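Long-range contact in uncharacterized esterase YxiM (Bacillus subtilis, PDB 2O14), which is uncharacterised but probably acts as an esterase of the GDSL lipolytic family, a hydrolase carrying a galactose-binding-like domain: residues A[248-260]-A[297-309]. Sequence-based numbering, arbitrary orientation.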
loop_
_atom_site.group_PDB
_atom_site.type_symbol
_atom_site.label_atom_id
_atom_site.label_comp_id
_atom_site.label_asym_id
_atom_site.label_seq_id
_atom_site.Cartn_x
_atom_site.Cartn_y
_atom_site.Cartn_z
ATOM N N LYS A 248 22.625 -4.873 -6.586
ATOM C CA LYS A 248 23.251 -5.971 -7.312
ATOM C C LYS A 248 22.190 -6.909 -7.879
ATOM O O LYS A 248 22.281 -8.125 -7.746
ATOM C CB LYS A 248 24.206 -6.727 -6.380
ATOM C CG LYS A 248 25.261 -5.812 -5.754
ATOM C CD LYS A 248 26.083 -6.507 -4.679
ATOM C CE LYS A 248 27.126 -7.431 -5.275
ATOM N NZ LYS A 248 28.098 -6.683 -6.124
ATOM N N GLU A 249 21.169 -6.324 -8.500
ATOM C CA GLU A 249 20.090 -7.102 -9.097
ATOM C C GLU A 249 20.109 -6.890 -10.605
ATOM O O GLU A 249 19.568 -5.904 -11.107
ATOM C CB GLU A 249 18.735 -6.670 -8.530
ATOM C CG GLU A 249 17.561 -7.398 -9.168
ATOM C CD GLU A 249 16.216 -6.808 -8.787
ATOM O OE1 GLU A 249 15.651 -7.204 -7.745
ATOM O OE2 GLU A 249 15.731 -5.934 -9.529
ATOM N N SER A 250 20.742 -7.820 -11.319
ATOM C CA SER A 250 20.858 -7.734 -12.769
ATOM C C SER A 250 19.489 -7.756 -13.422
ATOM O O SER A 250 18.488 -8.097 -12.783
ATOM C CB SER A 250 21.678 -8.905 -13.312
ATOM O OG SER A 250 20.927 -10.109 -13.260
ATOM N N GLU A 251 19.445 -7.393 -14.699
ATOM C CA GLU A 251 18.184 -7.397 -15.421
ATOM C C GLU A 251 17.687 -8.836 -15.454
ATOM O O GLU A 251 16.490 -9.097 -15.372
ATOM C CB GLU A 251 18.372 -6.868 -16.847
ATOM C CG GLU A 251 17.051 -6.579 -17.548
ATOM C CD GLU A 251 17.222 -5.846 -18.864
ATOM O OE1 GLU A 251 18.229 -5.121 -19.022
ATOM O OE2 GLU A 251 16.334 -5.980 -19.732
ATOM N N ALA A 252 18.624 -9.771 -15.562
ATOM C CA ALA A 252 18.277 -11.184 -15.589
ATOM C C ALA A 252 17.592 -11.588 -14.282
ATOM O O ALA A 252 16.547 -12.240 -14.303
ATOM C CB ALA A 252 19.528 -12.026 -15.810
ATOM N N GLU A 253 18.173 -11.201 -13.146
ATOM C CA GLU A 253 17.577 -11.553 -11.858
ATOM C C GLU A 253 16.212 -10.887 -11.765
ATOM O O GLU A 253 15.224 -11.510 -11.382
ATOM C CB GLU A 253 18.448 -11.083 -10.688
ATOM C CG GLU A 253 18.159 -11.837 -9.386
ATOM C CD GLU A 253 18.676 -11.129 -8.139
ATOM O OE1 GLU A 253 19.778 -10.539 -8.193
ATOM O OE2 GLU A 253 17.977 -11.176 -7.097
ATOM N N PHE A 254 16.172 -9.611 -12.117
ATOM C CA PHE A 254 14.936 -8.845 -12.094
ATOM C C PHE A 254 13.834 -9.613 -12.817
ATOM O O PHE A 254 12.752 -9.837 -12.274
ATOM C CB PHE A 254 15.161 -7.498 -12.778
ATOM C CG PHE A 254 13.898 -6.764 -13.095
ATOM C CD1 PHE A 254 13.178 -6.123 -12.089
ATOM C CD2 PHE A 254 13.425 -6.707 -14.406
ATOM C CE1 PHE A 254 12.002 -5.431 -12.381
ATOM C CE2 PHE A 254 12.248 -6.019 -14.714
ATOM C CZ PHE A 254 11.534 -5.376 -13.698
ATOM N N LYS A 255 14.133 -10.019 -14.047
ATOM C CA LYS A 255 13.189 -10.749 -14.886
ATOM C C LYS A 255 12.744 -12.066 -14.243
ATOM O O LYS A 255 11.565 -12.419 -14.304
ATOM C CB LYS A 255 13.834 -10.998 -16.253
ATOM C CG LYS A 255 12.903 -11.468 -17.353
ATOM C CD LYS A 255 13.652 -11.499 -18.685
ATOM C CE LYS A 255 12.841 -12.168 -19.785
ATOM N NZ LYS A 255 11.525 -11.514 -19.964
ATOM N N GLU A 256 13.683 -12.781 -13.625
ATOM C CA GLU A 256 13.392 -14.060 -12.964
ATOM C C GLU A 256 12.460 -13.901 -11.763
ATOM O O GLU A 256 11.505 -14.660 -11.603
ATOM C CB GLU A 256 14.677 -14.712 -12.465
ATOM C CG GLU A 256 15.676 -15.119 -13.523
ATOM C CD GLU A 256 16.988 -15.587 -12.902
ATOM O OE1 GLU A 256 16.941 -16.445 -11.989
ATOM O OE2 GLU A 256 18.063 -15.100 -13.321
ATOM N N VAL A 257 12.772 -12.932 -10.907
ATOM C CA VAL A 257 11.981 -12.660 -9.715
ATOM C C VAL A 257 10.581 -12.218 -10.108
ATOM O O VAL A 257 9.587 -12.673 -9.535
ATOM C CB VAL A 257 12.624 -11.548 -8.863
ATOM C CG1 VAL A 257 11.691 -11.162 -7.719
ATOM C CG2 VAL A 257 13.961 -12.025 -8.324
HETATM N N MSE A 258 10.519 -11.318 -11.083
HETATM C CA MSE A 258 9.250 -10.804 -11.580
HETATM C C MSE A 258 8.401 -11.948 -12.117
HETATM O O MSE A 258 7.205 -12.017 -11.846
HETATM C CB MSE A 258 9.501 -9.778 -12.686
HETATM C CG MSE A 258 10.114 -8.477 -12.198
HETATM SE SE MSE A 258 8.797 -7.317 -11.357
HETATM C CE MSE A 258 7.991 -6.616 -12.985
ATOM N N ARG A 259 9.031 -12.845 -12.871
ATOM C CA ARG A 259 8.343 -13.994 -13.453
ATOM C C ARG A 259 7.698 -14.847 -12.366
ATOM O O ARG A 259 6.546 -15.260 -12.487
ATOM C CB ARG A 259 9.329 -14.853 -14.247
ATOM C CG ARG A 259 8.689 -16.001 -15.018
ATOM C CD ARG A 259 9.753 -16.935 -15.572
ATOM N NE ARG A 259 10.754 -16.227 -16.362
ATOM C CZ ARG A 259 10.526 -15.682 -17.555
ATOM N NH1 ARG A 259 9.325 -15.762 -18.110
ATOM N NH2 ARG A 259 11.504 -15.052 -18.192
ATOM N N ASP A 260 8.454 -15.107 -11.304
ATOM C CA ASP A 260 7.974 -15.916 -10.193
ATOM C C ASP A 260 6.754 -15.300 -9.518
ATOM O O ASP A 260 5.774 -15.998 -9.250
ATOM C CB ASP A 260 9.086 -16.103 -9.165
ATOM C CG ASP A 260 8.672 -17.000 -8.023
ATOM O OD1 ASP A 260 8.424 -18.203 -8.262
ATOM O OD2 ASP A 260 8.586 -16.498 -6.886
ATOM N N TYR A 297 14.744 -1.166 -16.863
ATOM C CA TYR A 297 14.568 -2.530 -17.382
ATOM C C TYR A 297 13.279 -2.738 -18.186
ATOM O O TYR A 297 12.734 -3.845 -18.214
ATOM C CB TYR A 297 14.584 -3.566 -16.247
ATOM C CG TYR A 297 15.893 -3.700 -15.498
ATOM C CD1 TYR A 297 17.116 -3.452 -16.122
ATOM C CD2 TYR A 297 15.909 -4.120 -14.167
ATOM C CE1 TYR A 297 18.319 -3.620 -15.437
ATOM C CE2 TYR A 297 17.103 -4.295 -13.476
ATOM C CZ TYR A 297 18.305 -4.042 -14.114
ATOM O OH TYR A 297 19.487 -4.210 -13.422
ATOM N N ARG A 298 12.797 -1.686 -18.840
ATOM C CA ARG A 298 11.573 -1.772 -19.639
ATOM C C ARG A 298 11.553 -2.970 -20.578
ATOM O O ARG A 298 10.522 -3.619 -20.747
ATOM C CB ARG A 298 11.378 -0.487 -20.453
ATOM C CG ARG A 298 10.214 -0.542 -21.438
ATOM C CD ARG A 298 9.776 0.849 -21.870
ATOM N NE ARG A 298 8.725 0.799 -22.885
ATOM C CZ ARG A 298 8.938 0.545 -24.172
ATOM N NH1 ARG A 298 10.168 0.322 -24.611
ATOM N NH2 ARG A 298 7.920 0.500 -25.016
ATOM N N ALA A 299 12.695 -3.262 -21.190
ATOM C CA ALA A 299 12.798 -4.376 -22.126
ATOM C C ALA A 299 12.310 -5.698 -21.523
ATOM O O ALA A 299 11.576 -6.451 -22.170
ATOM C CB ALA A 299 14.246 -4.514 -22.603
ATOM N N SER A 300 12.717 -5.974 -20.287
ATOM C CA SER A 300 12.328 -7.205 -19.604
ATOM C C SER A 300 10.854 -7.237 -19.249
ATOM O O SER A 300 10.228 -8.299 -19.263
ATOM C CB SER A 300 13.155 -7.392 -18.329
ATOM O OG SER A 300 14.515 -7.625 -18.649
ATOM N N ILE A 301 10.302 -6.076 -18.914
ATOM C CA ILE A 301 8.891 -5.986 -18.563
ATOM C C ILE A 301 8.026 -6.324 -19.784
ATOM O O ILE A 301 7.023 -7.027 -19.665
ATOM C CB ILE A 301 8.540 -4.570 -18.044
ATOM C CG1 ILE A 301 9.379 -4.256 -16.803
ATOM C CG2 ILE A 301 7.062 -4.489 -17.692
ATOM C CD1 ILE A 301 9.206 -2.848 -16.281
ATOM N N LEU A 302 8.419 -5.830 -20.956
ATOM C CA LEU A 302 7.664 -6.106 -22.180
ATOM C C LEU A 302 7.713 -7.604 -22.474
ATOM O O LEU A 302 6.692 -8.229 -22.761
ATOM C CB LEU A 302 8.255 -5.333 -23.363
ATOM C CG LEU A 302 8.326 -3.808 -23.227
ATOM C CD1 LEU A 302 9.084 -3.229 -24.409
ATOM C CD2 LEU A 302 6.922 -3.225 -23.148
ATOM N N ALA A 303 8.910 -8.174 -22.390
ATOM C CA ALA A 303 9.102 -9.596 -22.647
ATOM C C ALA A 303 8.270 -10.463 -21.701
ATOM O O ALA A 303 7.615 -11.416 -22.132
ATOM C CB ALA A 303 10.578 -9.948 -22.516
ATOM N N LEU A 304 8.298 -10.130 -20.413
ATOM C CA LEU A 304 7.544 -10.873 -19.408
ATOM C C LEU A 304 6.045 -10.870 -19.680
ATOM O O LEU A 304 5.364 -11.865 -19.442
ATOM C CB LEU A 304 7.805 -10.293 -18.015
ATOM C CG LEU A 304 9.092 -10.722 -17.305
ATOM C CD1 LEU A 304 9.369 -9.802 -16.120
ATOM C CD2 LEU A 304 8.953 -12.167 -16.851
ATOM N N ALA A 305 5.529 -9.751 -20.176
ATOM C CA ALA A 305 4.101 -9.652 -20.462
ATOM C C ALA A 305 3.686 -10.665 -21.530
ATOM O O ALA A 305 2.619 -11.276 -21.445
ATOM C CB ALA A 305 3.763 -8.241 -20.913
ATOM N N GLU A 306 4.547 -10.841 -22.528
ATOM C CA GLU A 306 4.296 -11.763 -23.631
ATOM C C GLU A 306 4.540 -13.208 -23.215
ATOM O O GLU A 306 3.723 -14.088 -23.487
ATOM C CB GLU A 306 5.203 -11.409 -24.810
ATOM C CG GLU A 306 5.093 -9.952 -25.234
ATOM C CD GLU A 306 6.182 -9.536 -26.207
ATOM O OE1 GLU A 306 7.376 -9.654 -25.848
ATOM O OE2 GLU A 306 5.844 -9.086 -27.326
ATOM N N GLU A 307 5.667 -13.439 -22.551
ATOM C CA GLU A 307 6.048 -14.769 -22.088
ATOM C C GLU A 307 5.103 -15.362 -21.041
ATOM O O GLU A 307 4.775 -16.551 -21.099
ATOM C CB GLU A 307 7.463 -14.726 -21.516
ATOM C CG GLU A 307 8.545 -14.498 -22.548
ATOM C CD GLU A 307 9.880 -14.182 -21.910
ATOM O OE1 GLU A 307 10.200 -14.799 -20.874
ATOM O OE2 GLU A 307 10.613 -13.326 -22.445
ATOM N N GLU A 308 4.678 -14.543 -20.081
ATOM C CA GLU A 308 3.781 -15.004 -19.022
ATOM C C GLU A 308 2.320 -14.668 -19.302
ATOM O O GLU A 308 1.445 -14.934 -18.481
ATOM C CB GLU A 308 4.199 -14.405 -17.677
ATOM C CG GLU A 308 5.606 -14.791 -17.240
ATOM C CD GLU A 308 5.823 -16.299 -17.232
ATOM O OE1 GLU A 308 4.969 -17.020 -16.672
ATOM O OE2 GLU A 308 6.850 -16.760 -17.776
ATOM N N LYS A 309 2.066 -14.073 -20.461
ATOM C CA LYS A 309 0.714 -13.713 -20.863
ATOM C C LYS A 309 -0.032 -12.875 -19.823
ATOM O O LYS A 309 -1.075 -13.279 -19.309
ATOM C CB LYS A 309 -0.081 -14.985 -21.172
ATOM C CG LYS A 309 0.565 -15.858 -22.231
ATOM C CD LYS A 309 -0.227 -17.133 -22.465
ATOM C CE LYS A 309 0.470 -18.024 -23.482
ATOM N NZ LYS A 309 0.654 -17.331 -24.789
#
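Glu307 OE1 accepts from both terminal nitrogens of Arg259, NH2 at 3.0 Å and NH1 at 3.1 Å. The guanidinium and this carboxylate are nearly coplanar. NH1 also forms a salt bridge to Glu308 OE2 at 2.7 Å, in the guanidinium plane, but that carboxylate is turned 71° from it. The bend of Arg259 at chi3 (-54°) brings the guanidinium across to both acids, with Leu304 CD2 over one of its faces. Replacing Arg259 by an alanine would remove the guanidinium, and is likely to leave Glu308 OE2 without its NH1 partner and Glu307 held across the contact by Lys255 alone. Lys255 NZ completes this salt-bridge network, meeting Glu307 OE2 from above the carboxylate plane. The Lys255 side chain packs as a knob among Ser300, Ala303, Leu304 and Glu307. Glu308 has a second partner in Arg263. At the other end, Ser300 OG donates to the anti lone pair of Glu251 OE2 (2.7 Å). Tyr297 OH donates to Glu249 O at 2.9 Å, in the carbonyl plane. Glu251 CA lies over a face of the Tyr297 ring, 3.7 Å from its centroid. Phe254 carries Tyr297 CD2 over one face and Met258 CG over the opposite one, while Ile301 CG1 and Ser300 CB lie at its edge. The two helices run roughly parallel, crossing at -34°. They follow neighbouring strands 233-237 and 271-275 of the parallel sheet, a pairing typical of the alpha/beta/alpha SGNH hydrolase fold.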